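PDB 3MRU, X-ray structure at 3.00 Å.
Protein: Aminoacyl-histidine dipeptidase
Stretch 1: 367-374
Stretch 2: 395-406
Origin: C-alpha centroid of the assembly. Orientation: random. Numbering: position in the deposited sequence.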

# COMPACT_ATOMS: atom_id res chain seq x y z
N LEU A 367 9.30 1.04 9.25
CA LEU A 367 7.89 1.21 8.96
C LEU A 367 7.07 0.04 9.48
O LEU A 367 7.19 -1.09 9.00
CB LEU A 367 7.68 1.41 7.45
CG LEU A 367 6.26 1.39 6.89
CD1 LEU A 367 5.44 2.53 7.43
CD2 LEU A 367 6.30 1.47 5.39
N ILE A 368 6.23 0.31 10.48
CA ILE A 368 5.43 -0.73 11.08
C ILE A 368 4.13 -0.82 10.32
O ILE A 368 3.50 0.22 10.03
CB ILE A 368 5.14 -0.43 12.57
CG1 ILE A 368 6.45 -0.19 13.32
CG2 ILE A 368 4.36 -1.56 13.19
CD1 ILE A 368 6.30 0.46 14.69
N ARG A 369 3.74 -2.04 10.00
CA ARG A 369 2.45 -2.32 9.38
C ARG A 369 1.65 -3.21 10.29
O ARG A 369 2.22 -4.01 11.06
CB ARG A 369 2.66 -3.06 8.09
CG ARG A 369 3.29 -2.25 7.05
CD ARG A 369 3.54 -3.17 5.90
NE ARG A 369 4.25 -2.50 4.82
CZ ARG A 369 3.76 -1.48 4.13
NH1 ARG A 369 2.57 -0.98 4.44
NH2 ARG A 369 4.49 -0.95 3.16
N SER A 370 0.33 -3.10 10.20
CA SER A 370 -0.58 -3.94 10.97
C SER A 370 -2.03 -3.81 10.50
O SER A 370 -2.44 -2.75 10.02
CB SER A 370 -0.41 -3.68 12.46
OG SER A 370 -1.30 -4.51 13.17
N LEU A 371 -2.79 -4.89 10.68
CA LEU A 371 -4.22 -4.91 10.40
C LEU A 371 -4.90 -4.43 11.66
O LEU A 371 -5.74 -3.53 11.61
CB LEU A 371 -4.72 -6.31 10.05
CG LEU A 371 -3.87 -7.23 9.18
CD1 LEU A 371 -4.53 -8.58 9.12
CD2 LEU A 371 -3.73 -6.67 7.78
N ILE A 372 -4.54 -5.01 12.80
CA ILE A 372 -5.05 -4.46 14.06
C ILE A 372 -4.21 -3.23 14.46
O ILE A 372 -3.00 -3.32 14.66
CB ILE A 372 -5.17 -5.51 15.22
CG1 ILE A 372 -6.01 -6.72 14.79
CG2 ILE A 372 -5.79 -4.84 16.48
CD1 ILE A 372 -7.50 -6.48 14.48
N ASP A 373 -4.87 -2.08 14.55
CA ASP A 373 -4.16 -0.86 14.89
C ASP A 373 -3.65 -0.92 16.32
O ASP A 373 -2.71 -0.20 16.69
CB ASP A 373 -5.06 0.35 14.66
CG ASP A 373 -5.47 0.51 13.19
OD1 ASP A 373 -4.68 0.07 12.30
OD2 ASP A 373 -6.57 1.06 12.93
N SER A 374 -4.28 -1.78 17.11
CA SER A 374 -3.84 -2.04 18.47
C SER A 374 -2.42 -2.66 18.47
O SER A 374 -1.55 -2.28 19.27
CB SER A 374 -4.88 -2.95 19.12
OG SER A 374 -4.44 -3.42 20.37
N GLU A 395 10.78 9.23 16.64
CA GLU A 395 9.61 10.03 16.32
C GLU A 395 8.75 9.20 15.40
O GLU A 395 9.26 8.52 14.50
CB GLU A 395 9.96 11.31 15.56
CG GLU A 395 11.08 12.19 16.07
CD GLU A 395 11.30 13.40 15.14
OE1 GLU A 395 11.25 13.25 13.88
OE2 GLU A 395 11.52 14.52 15.68
N PHE A 396 7.45 9.29 15.61
CA PHE A 396 6.47 8.65 14.74
C PHE A 396 5.66 9.68 13.95
O PHE A 396 5.48 10.83 14.39
CB PHE A 396 5.56 7.73 15.55
CG PHE A 396 6.28 6.55 16.15
CD1 PHE A 396 6.34 6.37 17.52
CD2 PHE A 396 6.92 5.61 15.33
CE1 PHE A 396 7.01 5.29 18.07
CE2 PHE A 396 7.59 4.54 15.88
CZ PHE A 396 7.63 4.39 17.25
N SER A 397 5.20 9.25 12.78
CA SER A 397 4.46 10.10 11.88
C SER A 397 3.99 9.22 10.75
O SER A 397 4.31 8.04 10.72
CB SER A 397 5.38 11.14 11.33
OG SER A 397 6.57 10.50 10.97
N GLY A 398 3.24 9.82 9.83
CA GLY A 398 2.70 9.13 8.66
C GLY A 398 1.80 7.98 9.04
O GLY A 398 1.79 6.95 8.36
N ALA A 399 1.07 8.15 10.14
CA ALA A 399 0.22 7.10 10.69
C ALA A 399 -1.10 7.04 9.94
O ALA A 399 -1.76 8.07 9.78
CB ALA A 399 -0.03 7.34 12.15
N TYR A 400 -1.49 5.84 9.50
CA TYR A 400 -2.79 5.62 8.84
C TYR A 400 -3.46 4.31 9.27
O TYR A 400 -2.80 3.27 9.41
CB TYR A 400 -2.64 5.67 7.32
CG TYR A 400 -1.59 4.74 6.75
CD1 TYR A 400 -1.94 3.49 6.24
CD2 TYR A 400 -0.24 5.11 6.71
CE1 TYR A 400 -0.99 2.62 5.72
CE2 TYR A 400 0.72 4.26 6.18
CZ TYR A 400 0.33 3.02 5.69
OH TYR A 400 1.26 2.17 5.16
N PRO A 401 -4.78 4.34 9.46
CA PRO A 401 -5.52 3.21 10.00
C PRO A 401 -5.53 1.97 9.12
O PRO A 401 -5.43 2.07 7.91
CB PRO A 401 -6.95 3.76 10.14
CG PRO A 401 -7.00 4.91 9.20
CD PRO A 401 -5.65 5.50 9.17
N GLY A 402 -5.65 0.82 9.77
CA GLY A 402 -5.76 -0.46 9.08
C GLY A 402 -7.20 -0.91 9.09
O GLY A 402 -8.05 -0.26 9.71
N TRP A 403 -7.47 -2.03 8.41
CA TRP A 403 -8.81 -2.57 8.26
C TRP A 403 -8.82 -4.04 8.72
O TRP A 403 -8.36 -4.93 7.99
CB TRP A 403 -9.22 -2.41 6.79
CG TRP A 403 -10.50 -3.09 6.33
CD1 TRP A 403 -11.60 -3.43 7.09
CD2 TRP A 403 -10.81 -3.46 4.99
NE1 TRP A 403 -12.55 -4.03 6.30
CE2 TRP A 403 -12.10 -4.05 5.01
CE3 TRP A 403 -10.13 -3.37 3.76
CZ2 TRP A 403 -12.72 -4.54 3.85
CZ3 TRP A 403 -10.73 -3.86 2.62
CH2 TRP A 403 -12.02 -4.43 2.67
N LYS A 404 -9.34 -4.30 9.93
CA LYS A 404 -9.30 -5.66 10.47
C LYS A 404 -10.30 -6.58 9.81
O LYS A 404 -11.48 -6.26 9.73
CB LYS A 404 -9.40 -5.67 12.02
CG LYS A 404 -10.81 -5.77 12.66
CD LYS A 404 -10.77 -5.60 14.19
CE LYS A 404 -10.21 -4.22 14.55
NZ LYS A 404 -10.41 -3.80 15.97
N PRO A 405 -9.83 -7.73 9.30
CA PRO A 405 -10.73 -8.69 8.66
C PRO A 405 -11.61 -9.50 9.64
O PRO A 405 -11.11 -10.22 10.49
CB PRO A 405 -9.77 -9.60 7.88
CG PRO A 405 -8.49 -9.54 8.63
CD PRO A 405 -8.43 -8.19 9.30
N ASP A 406 -12.92 -9.35 9.49
CA ASP A 406 -13.89 -10.15 10.23
C ASP A 406 -14.35 -11.36 9.41
O ASP A 406 -15.01 -11.20 8.38
CB ASP A 406 -15.10 -9.30 10.61
CG ASP A 406 -16.26 -10.13 11.16
OD1 ASP A 406 -16.01 -11.08 11.97
OD2 ASP A 406 -17.42 -9.84 10.79

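The two stretches are joined at one well-defined polar site, where the carboxylate of Asp 373 receives the backbone amide of Gly 402. The stronger of its two hydrogen bonds runs from Gly 402 N to Asp 373 OD1, at 2.8 Å with an N-H...O angle of 140°. A second, weak bond runs from Gly 402 N to Asp 373 OD2 at 3.3 Å, so that a single amide is shared between both carboxylate oxygens. Asp 373 is well placed for this role. It lies at the start of a helix, its CA-to-CB bond points toward the other stretch, and a chi1 of -63° (m) carries the short side chain to the loop backbone. The same carboxylate also lies against Pro 401, with Asp 373 OD2 3.8 Å from Pro 401 CA.

Gly 402 fits this position because the space around its CA is already filled. A CB in ideal geometry would sit 2.7 Å from Ser 370 O and 2.9 Å from Leu 371 O, both clashes, and a tight 3.0 Å from Asp 373 OD1. Without a side chain, the loop can come close to the turn that follows the first strand: the CA atoms of Leu 371 and Gly 402 are 4.9 Å apart, and Leu 371 O is 3.9 Å from Gly 402 C. The turn is braced from within its own stretch by a hydrogen bond from Ser 370 OG to Ile 372 O, 2.6 Å long, which links the end of the strand to the residue at the N-cap position of the helix.

A second polar approach brings Arg 369 NH1 to 3.5 Å from Tyr 400 OH. Both side chains start out sideways to the opposing stretch, and their ends come nearer. Arg 369 has an m chi1 followed by two t torsions, an extended shape that takes its guanidinium far from the backbone, while Tyr 400 adopts a p chi1. Arg 369 NE and NH2 are hydrogen-bonded elsewhere in the structure, as suits a charged group on a buried residue.

Beyond these polar sites the contact is mainly packing. Buried Leu 371 has more of its area covered by the other stretch than any other residue here, 62 Å², and its CD1 lies 3.9 Å from Pro 405 CD, placing a branched aliphatic chain against a compact ring. Next to it, the CA-to-CB bond of Ile 372 points sideways, but the end of its side chain comes nearer to Lys 404, with Ile 372 CD1 only 3.2 Å from Lys 404 CB, a very close approach for two carbons. The aliphatic chain of Lys 404, from CB to CE, lies around Ile 372 CD1, although Lys 404 as a whole is exposed.

At the other end, the strands stand well apart, with the CA atoms of Ile 368 and Ala 399 separated by 9.4 Å. Larger side chains reach across this gap: Ile 368 CD1 comes to 4.4 Å from Phe 396 CE2, a looser apolar contact. In all, 438 Å² is buried between the stretches, counting both sides.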